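Local coordinates for sulfite dehydrogenase (Paracoccus pantotrophus, PDB 2XTS), which oxidises protein-bound sulfane sulfur at a molybdenum-pterin centre and probably passes the electrons on to heme c, at residues Asn54-His59 with Cys70-His75; Ala60-Ile65 with Leu324-Leu329; Gly125-Gly130 with Gln137-Met142; Val267-Ser272 with Ser287-Ser292. All blocks are in the same frame, centred on the assembly; numbering follows the deposited sequence. Where two conformers were deposited one is given.

Interaction 1 of 4, residues Asn54-His59 with Cys70-His75. With MTE (phosphonic acidmono-(2-amino-5,6-dimercapto-4-oxo-3,7,8a,9,10,10a-hexahydro-4H-8-oxa-1,3,9,10-tetraaza-anthracen-7-ylmethyl)ester), chain E; 2MO (molybdenum (IV)oxide), chain F.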
# COMPACT_ATOMS: atom_id res chain seq x y z
N ASN A 54 6.13 -15.53 10.21
CA ASN A 54 6.13 -14.34 11.06
C ASN A 54 4.77 -13.66 10.95
O ASN A 54 3.89 -14.19 10.27
CB ASN A 54 7.34 -13.43 10.78
CG ASN A 54 7.32 -12.78 9.42
OD1 ASN A 54 6.25 -12.49 8.88
ND2 ASN A 54 8.51 -12.49 8.87
N PHE A 55 4.57 -12.56 11.68
CA PHE A 55 3.23 -12.08 11.92
C PHE A 55 3.08 -10.60 11.58
O PHE A 55 3.89 -9.79 12.00
CB PHE A 55 2.88 -12.29 13.41
CG PHE A 55 2.84 -13.72 13.82
CD1 PHE A 55 3.99 -14.36 14.27
CD2 PHE A 55 1.67 -14.45 13.71
CE1 PHE A 55 3.97 -15.71 14.59
CE2 PHE A 55 1.65 -15.79 14.07
CZ PHE A 55 2.79 -16.40 14.50
N THR A 56 2.04 -10.27 10.82
CA THR A 56 1.72 -8.89 10.48
C THR A 56 1.26 -8.13 11.73
O THR A 56 0.49 -8.67 12.50
CB THR A 56 0.54 -8.85 9.47
OG1 THR A 56 0.85 -9.67 8.35
CG2 THR A 56 0.21 -7.44 9.02
N PRO A 57 1.71 -6.87 11.91
CA PRO A 57 1.31 -6.07 13.08
C PRO A 57 -0.10 -5.51 12.96
O PRO A 57 -0.28 -4.31 13.03
CB PRO A 57 2.37 -4.97 13.12
CG PRO A 57 2.73 -4.77 11.71
CD PRO A 57 2.74 -6.17 11.12
N ILE A 58 -1.09 -6.40 12.85
CA ILE A 58 -2.46 -5.96 12.67
C ILE A 58 -3.05 -5.21 13.86
O ILE A 58 -4.05 -4.58 13.72
CB ILE A 58 -3.39 -7.13 12.26
CG1 ILE A 58 -3.43 -8.24 13.33
CG2 ILE A 58 -3.01 -7.67 10.87
CD1 ILE A 58 -4.60 -9.17 13.18
N HIS A 59 -2.45 -5.28 15.04
CA HIS A 59 -2.89 -4.45 16.16
C HIS A 59 -2.74 -2.97 15.87
O HIS A 59 -3.50 -2.17 16.40
CB HIS A 59 -2.10 -4.83 17.40
CG HIS A 59 -0.65 -4.52 17.31
ND1 HIS A 59 0.18 -5.15 16.40
CD2 HIS A 59 0.15 -3.73 18.07
CE1 HIS A 59 1.41 -4.72 16.56
NE2 HIS A 59 1.43 -3.86 17.57
N CYS A 70 5.68 -4.81 6.11
CA CYS A 70 5.38 -5.55 7.33
C CYS A 70 4.32 -6.62 7.18
O CYS A 70 3.83 -7.16 8.15
CB CYS A 70 4.98 -4.62 8.47
SG CYS A 70 3.52 -3.62 8.25
N ALA A 71 4.02 -6.98 5.94
CA ALA A 71 3.10 -8.06 5.62
C ALA A 71 3.79 -9.40 5.89
O ALA A 71 4.94 -9.61 5.48
CB ALA A 71 2.65 -7.96 4.19
N PHE A 72 3.09 -10.29 6.58
CA PHE A 72 3.70 -11.54 7.05
C PHE A 72 4.31 -12.36 5.93
O PHE A 72 3.93 -12.24 4.76
CB PHE A 72 2.72 -12.42 7.84
CG PHE A 72 1.86 -13.34 7.01
CD1 PHE A 72 0.86 -12.87 6.19
CD2 PHE A 72 2.06 -14.70 7.07
CE1 PHE A 72 0.09 -13.74 5.44
CE2 PHE A 72 1.29 -15.56 6.34
CZ PHE A 72 0.31 -15.10 5.53
N GLU A 73 5.23 -13.22 6.33
CA GLU A 73 5.93 -14.19 5.49
C GLU A 73 5.69 -15.58 6.01
O GLU A 73 5.72 -15.82 7.20
CB GLU A 73 7.44 -13.98 5.62
CG GLU A 73 7.96 -12.64 5.18
CD GLU A 73 9.42 -12.47 5.57
OE1 GLU A 73 10.29 -13.21 5.08
OE2 GLU A 73 9.70 -11.58 6.38
N ARG A 74 5.49 -16.52 5.10
CA ARG A 74 5.54 -17.95 5.43
C ARG A 74 6.36 -18.63 4.33
O ARG A 74 5.99 -18.57 3.15
CB ARG A 74 4.15 -18.57 5.56
CG ARG A 74 4.08 -19.80 6.46
CD ARG A 74 4.80 -21.01 5.93
NE ARG A 74 4.30 -22.19 6.62
CZ ARG A 74 5.03 -23.20 7.07
NH1 ARG A 74 6.36 -23.22 6.92
NH2 ARG A 74 4.41 -24.19 7.71
N HIS A 75 7.47 -19.24 4.72
CA HIS A 75 8.34 -19.99 3.81
C HIS A 75 8.54 -21.41 4.31
O HIS A 75 8.37 -21.67 5.50
CB HIS A 75 9.74 -19.36 3.71
CG HIS A 75 9.71 -17.90 3.55
ND1 HIS A 75 10.41 -16.99 4.33
CD2 HIS A 75 8.96 -17.17 2.69
CE1 HIS A 75 10.11 -15.76 3.92
NE2 HIS A 75 9.24 -15.85 2.92
N1 MTE E . 5.15 -20.76 -2.05
C2 MTE E . 6.33 -21.37 -2.09
N2 MTE E . 6.92 -21.54 -3.29
N3 MTE E . 6.95 -21.80 -0.98
C4 MTE E . 6.41 -21.66 0.27
O4 MTE E . 7.06 -22.07 1.25
N5 MTE E . 4.41 -20.89 1.57
C6 MTE E . 2.98 -20.80 1.38
C7 MTE E . 2.54 -19.80 0.33
N8 MTE E . 3.28 -20.00 -0.89
C9 MTE E . 5.11 -21.03 0.39
C10 MTE E . 4.49 -20.59 -0.86
C1' MTE E . 2.22 -20.53 2.67
S1' MTE E . 2.03 -21.82 3.83
C2' MTE E . 1.63 -19.33 2.90
S2' MTE E . 0.61 -19.07 4.26
C3' MTE E . 1.82 -18.21 1.91
O3' MTE E . 2.74 -18.50 0.85
C4' MTE E . 2.37 -16.98 2.62
O4' MTE E . 2.47 -15.89 1.69
P MTE E . 3.41 -14.68 2.14
O1P MTE E . 2.69 -14.21 3.44
O2P MTE E . 4.78 -15.17 2.46
O3P MTE E . 3.29 -13.67 1.05
MO 2MO F . 0.29 -21.18 5.30
OT1 2MO F . -1.26 -21.84 4.69
OT2 2MO F . 1.25 -22.43 6.47

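Interaction 2 of 4, residues Ala60-Ile65 with Leu324-Leu329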
# COMPACT_ATOMS: atom_id res chain seq x y z
N ALA A 60 -1.73 -2.60 15.09
CA ALA A 60 -1.35 -1.20 14.92
C ALA A 60 -1.82 -0.60 13.62
O ALA A 60 -1.79 0.61 13.46
CB ALA A 60 0.17 -1.04 15.03
N LEU A 61 -2.26 -1.43 12.69
CA LEU A 61 -2.70 -0.98 11.39
C LEU A 61 -4.14 -0.49 11.43
O LEU A 61 -4.89 -0.81 12.33
CB LEU A 61 -2.52 -2.08 10.35
CG LEU A 61 -1.11 -2.61 10.16
CD1 LEU A 61 -1.11 -3.81 9.23
CD2 LEU A 61 -0.08 -1.57 9.71
N GLU A 62 -4.53 0.27 10.42
CA GLU A 62 -5.91 0.67 10.19
C GLU A 62 -6.27 0.42 8.73
O GLU A 62 -5.44 -0.05 7.93
CB GLU A 62 -6.18 2.14 10.62
CG GLU A 62 -6.98 2.28 11.90
CD GLU A 62 -8.45 1.99 11.76
OE1 GLU A 62 -9.14 2.09 12.80
OE2 GLU A 62 -8.93 1.66 10.66
N GLY A 63 -7.51 0.69 8.37
CA GLY A 63 -7.92 0.51 7.00
C GLY A 63 -7.88 -0.95 6.62
O GLY A 63 -8.22 -1.82 7.45
N THR A 64 -7.53 -1.22 5.37
CA THR A 64 -7.52 -2.57 4.83
C THR A 64 -6.24 -2.97 4.08
O THR A 64 -5.96 -4.18 3.99
CB THR A 64 -8.73 -2.85 3.92
OG1 THR A 64 -8.58 -2.17 2.68
CG2 THR A 64 -10.05 -2.52 4.60
N ILE A 65 -5.49 -2.00 3.54
CA ILE A 65 -4.29 -2.32 2.78
C ILE A 65 -3.15 -2.62 3.73
O ILE A 65 -2.85 -1.80 4.60
CB ILE A 65 -3.91 -1.13 1.86
CG1 ILE A 65 -4.98 -0.90 0.78
CG2 ILE A 65 -2.53 -1.33 1.23
CD1 ILE A 65 -5.15 -2.03 -0.18
N LEU A 324 -10.02 -8.13 3.09
CA LEU A 324 -10.16 -7.54 4.40
C LEU A 324 -11.10 -6.36 4.37
O LEU A 324 -11.13 -5.57 3.42
CB LEU A 324 -8.82 -7.09 4.99
CG LEU A 324 -7.81 -8.15 5.42
CD1 LEU A 324 -6.60 -7.48 6.06
CD2 LEU A 324 -8.43 -9.10 6.39
N THR A 325 -11.86 -6.24 5.44
CA THR A 325 -12.90 -5.25 5.62
C THR A 325 -12.75 -4.65 7.01
O THR A 325 -12.66 -5.39 8.00
CB THR A 325 -14.27 -5.93 5.43
OG1 THR A 325 -14.27 -6.62 4.18
CG2 THR A 325 -15.43 -4.93 5.48
N ARG A 326 -12.73 -3.33 7.09
CA ARG A 326 -12.56 -2.62 8.35
C ARG A 326 -13.89 -2.31 8.97
O ARG A 326 -14.78 -1.86 8.27
CB ARG A 326 -11.81 -1.33 8.08
CG ARG A 326 -11.58 -0.43 9.30
CD ARG A 326 -10.76 -1.04 10.45
NE ARG A 326 -9.46 -1.52 9.97
CZ ARG A 326 -8.54 -2.09 10.74
NH1 ARG A 326 -8.74 -2.28 12.03
NH2 ARG A 326 -7.42 -2.54 10.19
N PHE A 327 -14.04 -2.55 10.27
CA PHE A 327 -15.24 -2.15 11.01
C PHE A 327 -14.89 -1.32 12.22
O PHE A 327 -13.79 -1.43 12.77
CB PHE A 327 -16.11 -3.36 11.44
CG PHE A 327 -15.48 -4.27 12.46
CD1 PHE A 327 -15.65 -4.04 13.83
CD2 PHE A 327 -14.73 -5.36 12.07
CE1 PHE A 327 -15.07 -4.88 14.76
CE2 PHE A 327 -14.15 -6.22 13.02
CZ PHE A 327 -14.31 -5.98 14.35
N HIS A 328 -15.85 -0.49 12.63
CA HIS A 328 -15.70 0.36 13.80
C HIS A 328 -16.98 0.39 14.61
O HIS A 328 -18.08 0.34 14.06
CB HIS A 328 -15.40 1.80 13.44
CG HIS A 328 -14.08 2.00 12.77
ND1 HIS A 328 -12.87 1.98 13.43
CD2 HIS A 328 -13.79 2.27 11.48
CE1 HIS A 328 -11.89 2.18 12.56
NE2 HIS A 328 -12.43 2.35 11.37
N LEU A 329 -16.80 0.50 15.92
CA LEU A 329 -17.90 0.80 16.83
C LEU A 329 -17.35 1.77 17.86
O LEU A 329 -16.34 1.49 18.51
CB LEU A 329 -18.47 -0.45 17.53
CG LEU A 329 -19.68 -0.24 18.46
CD1 LEU A 329 -20.94 -0.02 17.64
CD2 LEU A 329 -19.89 -1.36 19.46
O HOH W 1 -5.64 -3.43 11.99

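Interaction 3 of 4, residues Gly125-Gly130 with Gln137-Met142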
# COMPACT_ATOMS: atom_id res chain seq x y z
N GLY A 125 -4.12 -21.17 14.72
CA GLY A 125 -4.12 -22.61 14.97
C GLY A 125 -3.59 -22.96 16.35
O GLY A 125 -4.04 -23.93 16.97
N MET A 126 -2.67 -22.16 16.85
CA MET A 126 -2.13 -22.35 18.21
C MET A 126 -3.19 -22.11 19.28
O MET A 126 -2.97 -22.42 20.45
CB MET A 126 -0.89 -21.46 18.48
CG MET A 126 -1.17 -19.98 18.72
SD MET A 126 -1.72 -19.04 17.29
CE MET A 126 -0.22 -19.01 16.27
N GLU A 127 -4.31 -21.50 18.89
CA GLU A 127 -5.44 -21.20 19.79
C GLU A 127 -6.54 -22.24 19.76
O GLU A 127 -7.55 -22.09 20.43
CB GLU A 127 -6.02 -19.82 19.48
CG GLU A 127 -5.02 -18.68 19.53
CD GLU A 127 -4.59 -18.36 20.93
OE1 GLU A 127 -5.47 -17.94 21.71
OE2 GLU A 127 -3.38 -18.49 21.24
N TRP A 128 -6.36 -23.33 19.02
CA TRP A 128 -7.40 -24.36 18.96
C TRP A 128 -7.69 -24.95 20.33
O TRP A 128 -8.83 -25.29 20.63
CB TRP A 128 -7.01 -25.50 18.02
CG TRP A 128 -7.55 -25.36 16.63
CD1 TRP A 128 -6.82 -25.34 15.47
CD2 TRP A 128 -8.93 -25.29 16.25
NE1 TRP A 128 -7.67 -25.27 14.39
CE2 TRP A 128 -8.96 -25.22 14.84
CE3 TRP A 128 -10.13 -25.27 16.95
CZ2 TRP A 128 -10.15 -25.15 14.13
CZ3 TRP A 128 -11.31 -25.20 16.24
CH2 TRP A 128 -11.31 -25.14 14.85
N GLY A 129 -6.66 -25.09 21.15
CA GLY A 129 -6.76 -25.80 22.42
C GLY A 129 -6.80 -24.89 23.62
O GLY A 129 -6.69 -25.38 24.76
N GLY A 130 -6.94 -23.59 23.41
CA GLY A 130 -6.93 -22.63 24.52
C GLY A 130 -6.42 -21.28 24.10
O GLY A 130 -6.39 -20.96 22.92
N GLN A 137 -1.65 -9.56 16.81
CA GLN A 137 -0.57 -9.80 15.86
C GLN A 137 -0.25 -11.29 15.81
O GLN A 137 -0.03 -11.88 14.74
CB GLN A 137 0.69 -9.03 16.29
CG GLN A 137 1.90 -9.34 15.45
CD GLN A 137 2.94 -8.25 15.46
OE1 GLN A 137 3.03 -7.50 16.44
NE2 GLN A 137 3.73 -8.16 14.40
N TYR A 138 -0.24 -11.92 16.99
CA TYR A 138 0.17 -13.33 17.11
C TYR A 138 -0.97 -14.30 16.82
O TYR A 138 -0.78 -15.32 16.18
CB TYR A 138 0.76 -13.59 18.51
CG TYR A 138 1.87 -12.63 18.81
CD1 TYR A 138 3.09 -12.75 18.18
CD2 TYR A 138 1.67 -11.57 19.67
CE1 TYR A 138 4.09 -11.84 18.41
CE2 TYR A 138 2.66 -10.64 19.88
CZ TYR A 138 3.88 -10.79 19.26
OH TYR A 138 4.88 -9.87 19.44
N THR A 139 -2.16 -13.99 17.32
CA THR A 139 -3.26 -14.93 17.20
C THR A 139 -4.08 -14.79 15.91
O THR A 139 -4.80 -15.71 15.55
CB THR A 139 -4.16 -14.89 18.47
OG1 THR A 139 -4.58 -13.55 18.77
CG2 THR A 139 -3.43 -15.42 19.67
N GLN A 140 -3.91 -13.67 15.18
CA GLN A 140 -4.61 -13.44 13.92
C GLN A 140 -3.73 -12.85 12.81
O GLN A 140 -4.24 -12.58 11.74
CB GLN A 140 -5.85 -12.56 14.15
CG GLN A 140 -7.08 -13.24 14.79
CD GLN A 140 -7.01 -13.31 16.31
OE1 GLN A 140 -6.25 -12.58 16.95
NE2 GLN A 140 -7.85 -14.13 16.90
N GLY A 141 -2.45 -12.63 13.07
CA GLY A 141 -1.62 -11.88 12.15
C GLY A 141 -0.93 -12.63 11.02
O GLY A 141 -0.13 -12.05 10.31
N MET A 142 -1.26 -13.90 10.80
CA MET A 142 -0.80 -14.60 9.60
C MET A 142 -1.76 -14.26 8.45
O MET A 142 -2.45 -15.12 7.90
CB MET A 142 -0.72 -16.12 9.78
CG MET A 142 -0.02 -16.62 10.98
SD MET A 142 -0.03 -18.45 10.90
CE MET A 142 0.42 -18.88 12.58

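Interaction 4 of 4, residues Val267-Ser272 with Ser287-Ser292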
# COMPACT_ATOMS: atom_id res chain seq x y z
N VAL A 267 -11.64 -10.06 13.85
CA VAL A 267 -10.92 -9.78 15.08
C VAL A 267 -10.94 -8.29 15.36
O VAL A 267 -10.77 -7.49 14.45
CB VAL A 267 -9.45 -10.33 15.08
CG1 VAL A 267 -8.59 -9.70 13.97
CG2 VAL A 267 -8.82 -10.16 16.46
N ILE A 268 -11.16 -7.93 16.62
CA ILE A 268 -10.98 -6.58 17.12
C ILE A 268 -9.48 -6.32 17.29
O ILE A 268 -8.80 -6.98 18.07
CB ILE A 268 -11.75 -6.37 18.44
CG1 ILE A 268 -13.26 -6.39 18.14
CG2 ILE A 268 -11.36 -5.04 19.08
CD1 ILE A 268 -14.15 -6.57 19.39
N THR A 269 -8.95 -5.35 16.55
CA THR A 269 -7.53 -5.02 16.60
C THR A 269 -7.21 -4.00 17.67
O THR A 269 -6.09 -3.94 18.14
CB THR A 269 -7.03 -4.58 15.22
OG1 THR A 269 -7.79 -3.46 14.77
CG2 THR A 269 -7.20 -5.70 14.21
N SER A 270 -8.20 -3.20 18.07
CA SER A 270 -8.04 -2.35 19.22
C SER A 270 -9.38 -2.01 19.84
O SER A 270 -10.33 -1.79 19.16
CB SER A 270 -7.31 -1.06 18.87
OG SER A 270 -8.17 -0.19 18.18
N PRO A 271 -9.44 -2.06 21.18
CA PRO A 271 -8.42 -2.52 22.13
C PRO A 271 -8.04 -3.98 21.88
O PRO A 271 -8.85 -4.76 21.37
CB PRO A 271 -9.12 -2.40 23.50
CG PRO A 271 -10.27 -1.55 23.30
CD PRO A 271 -10.69 -1.71 21.86
N SER A 272 -6.82 -4.32 22.24
CA SER A 272 -6.33 -5.69 22.16
C SER A 272 -5.12 -5.77 23.10
O SER A 272 -4.69 -4.74 23.62
CB SER A 272 -5.98 -6.08 20.71
OG SER A 272 -4.91 -5.28 20.21
N SER A 287 -11.97 -0.93 16.89
CA SER A 287 -11.62 -1.10 15.47
C SER A 287 -11.29 -2.56 15.22
O SER A 287 -10.73 -3.21 16.08
CB SER A 287 -10.38 -0.26 15.16
OG SER A 287 -10.03 -0.34 13.80
N GLY A 288 -11.63 -3.05 14.03
CA GLY A 288 -11.17 -4.38 13.69
C GLY A 288 -11.32 -4.73 12.24
O GLY A 288 -11.73 -3.92 11.40
N LEU A 289 -10.96 -5.99 11.97
CA LEU A 289 -10.97 -6.54 10.62
C LEU A 289 -11.92 -7.73 10.52
O LEU A 289 -12.04 -8.53 11.44
CB LEU A 289 -9.57 -7.03 10.24
CG LEU A 289 -8.55 -5.94 10.00
CD1 LEU A 289 -7.14 -6.51 10.04
CD2 LEU A 289 -8.87 -5.23 8.69
N ALA A 290 -12.61 -7.82 9.38
CA ALA A 290 -13.46 -8.97 9.07
C ALA A 290 -13.18 -9.37 7.62
O ALA A 290 -12.83 -8.51 6.80
CB ALA A 290 -14.92 -8.63 9.24
N TRP A 291 -13.37 -10.65 7.30
CA TRP A 291 -13.07 -11.14 5.96
C TRP A 291 -13.72 -12.51 5.77
O TRP A 291 -14.01 -13.19 6.75
CB TRP A 291 -11.56 -11.21 5.72
CG TRP A 291 -10.80 -12.12 6.63
CD1 TRP A 291 -10.41 -13.39 6.34
CD2 TRP A 291 -10.30 -11.85 7.96
NE1 TRP A 291 -9.71 -13.93 7.37
CE2 TRP A 291 -9.64 -13.02 8.39
CE3 TRP A 291 -10.36 -10.75 8.82
CZ2 TRP A 291 -9.01 -13.11 9.62
CZ3 TRP A 291 -9.74 -10.85 10.05
CH2 TRP A 291 -9.07 -12.02 10.44
N SER A 292 -13.94 -12.91 4.53
CA SER A 292 -14.48 -14.21 4.22
C SER A 292 -14.02 -14.68 2.86
O SER A 292 -14.12 -13.93 1.88
CB SER A 292 -15.99 -14.18 4.20
OG SER A 292 -16.47 -15.46 3.90

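Interaction 1 of 4, residues Asn54-His59 with Cys70-His75
Asn-54 makes the tight end of this buried contact, with backbone and side chain both at work. Its N-H meets the carbonyl of Glu-73 nearly along the C=O axis, N to O 3.1 Å. Because CG sits in the crowded position between backbone N and carbonyl carbon (chi1 67°), the amide folds across the facing chain, and Asn-54 OD1 accepts from Glu-73 N at 2.8 Å, the donor standing above the amide plane. ND2 adds a weak bond to Glu-73 OE2 and another hydrogen bond to Val-22 of the second subunit. The carbonyl O of Asn-54 presses on CB of Phe-72 and finds no polar partner. One step on, Phe-72 N donates to Thr-56 OG1 (2.9 Å), a hydroxyl also bonded to Ile-143 O. The other end is looser: Pro-57, centre of an inverse gamma turn, merely touches Cys-70, CG to SG 3.7 Å, and the chain departs. Phe-72 turns its ring out of the interface and under the cofactor phosphate, with MTE O1P over the ring centre, 3.2 Å above its plane. An alanine here would remove that ring and would probably unsettle the phosphate. Arg-74 N binds MTE O2P at 3.0 Å, and its NE reaches 2MO OT2 at 3.1 Å. Segment 70-75, with backbone on the phosphate and arginine at the molybdenum, is part of the molybdopterin pocket of a sulfite oxidase-type domain.

Interaction 2 of 4, residues Ala60-Ile65 with Leu324-Leu329
Arg-326 carries this contact. Its CB lies between Gly-63 O and the Thr-64 CG2 methyl, the latter 4.1 Å from CB. CG starts anti to the backbone N, then the chain kinks twice (chi2 61°, chi3 55°), so that CG and CD run along Glu-62 OE2, CD 3.3 Å from it, and the NE/NH2 edge of the guanidinium turns toward Gly-63. There NE and NH2 both close side-on on one atom, Gly-63 O, at 2.8 Å from NE and 2.9 Å from NH2, with the oxygen only 4° out of the guanidinium plane; NE uses a carbonyl lone pair, NH2 comes from above the carbonyl plane. NH2 also donates to a water, which in turn donates to Leu-61 O. NH1 is hydrogen-bonded to Ser-287 OG and Thr-269 OG1.

Glu-62 OE2 sits over a guanidinium face, 3.3 Å from Arg-326 NE, so the salt bridge is one of charges with no N-H aimed at it. That oxygen spends its anti lone pair on Gly-63 N. OE1 goes to Ser-287 OG and to Arg-111 of the second subunit. Beside the pair, Thr-64 CG2 packs on Leu-324 O, while its OG1 binds Glu-147 of the second subunit. The buried cation is thus gripped through neutral oxygens as well as by a carboxylate, which would be expected to keep both groups ionised and to tie the loop to the dimerisation-domain sheet at the subunit interface.

Interaction 3 of 4, residues Gly125-Gly130 with Gln137-Met142
Here a short 3-10 turn, 125-127, packs through side chains on the short helix 136-140 and the residues after it, within the molybdopterin-binding domain. Met-126 reaches across with a doubly bent chain (chi2 -70°, chi3 -69°). Its CE meets the CE of Met-142 tip to tip at 3.7 Å, and lies equally far from Tyr-138 O. Met-142 comes from its own side with an extended chain. Met-142 also pairs through its backbone with Cys-120 of the molybdenum pocket, and its side chain comes within about 6 Å (nearest atoms) of the molybdenum oxide group, so Met-142 probably belongs to the second shell of the active site in the sulfite oxidase-type fold. Glu-127 starts the type I beta turn that runs to Gly-130. Its chain, bent at chi2, crosses Thr-139 obliquely and lays CD and OE2 against the CG2 methyl, CD to CG2 3.4 Å. The carboxylate is busy there: OE2 accepts from the backbone N-H groups of Gln-132 and Leu-133, and OE1 is bonded to Asn-386 ND2. An alanine in place of Glu-127 would take away this acceptor and would probably loosen both the 132-133 backbone and the packing on Thr-139.

Interaction 4 of 4, residues Val267-Ser272 with Ser287-Ser292
Val-267, Leu-289, Ser-270 and Ser-287 all direct their side chains to one face of the sheet, while Ile-268 points away from its partner Gly-288 and packs on Phe-327. Val-267 and Leu-289 form a hydrogen-bonded antiparallel pair, each N-H running nearly along the other's C=O axis; Val-267 N to Leu-289 O is 2.9 Å. Val-267 CG1 approaches the indole of Trp-291 at its edge, near the ring plane, 4.2 Å from CZ3. That indole donates from NE1 to Glu-119 and meets Phe-117 edge-to-face. Next comes the non-hydrogen-bonded pair Ile-268 and Gly-288, whose CA atoms are only 4.1 Å apart. A CB on Gly-288 would collide with Val-267 O and Ile-268 CA, so glycine lets the strands close up.

Past it the register slips by one. Both Thr-269 and Ser-270 face Ser-287, whose carbonyl O accepts two N-H groups: Thr-269 N at 2.8 Å, bent at 136° but on a lone pair, and Ser-270 N at 3.2 Å, straight at 169° but above the carbonyl plane. Ser-287 N returns a bond to Ser-270 O. On the side chains, Thr-269 OG1 and Ser-287 OG stand 4.0 Å apart, both joined to NH1 of Arg-326, with Ser-287 OG also reaching Glu-62. The strand then ends in a cis peptide before Pro-271, and Ser-272 OG folds back to donate to Thr-269 O. This is a classic beta bulge in a hairpin, placed where strand 265-270 edges the antiparallel sheet of the dimerisation domain, a member of the immunoglobulin-like E-set clan.

Overall arrangement
From the N terminus, the chain first enters interaction 1, which closes the short loop between 54-59 and 70-75. Within that loop, 60-65 leaves for interaction 2 and waits for 324-329, so the two cross and the loop is held at the cofactor pocket and at the dimerisation sheet alike. Interactions 3 and 4 both close inside the long span bounded by interaction 2, one after the other. Interaction 3 touches interaction 1 through Thr-56 N and Gly-141 O, bringing helix 136-140 to the loop. Interaction 4 shares its sheet with interaction 2, whose strand 325-333 lies next to strand 282-291. Together they join the molybdopterin and dimerisation domains.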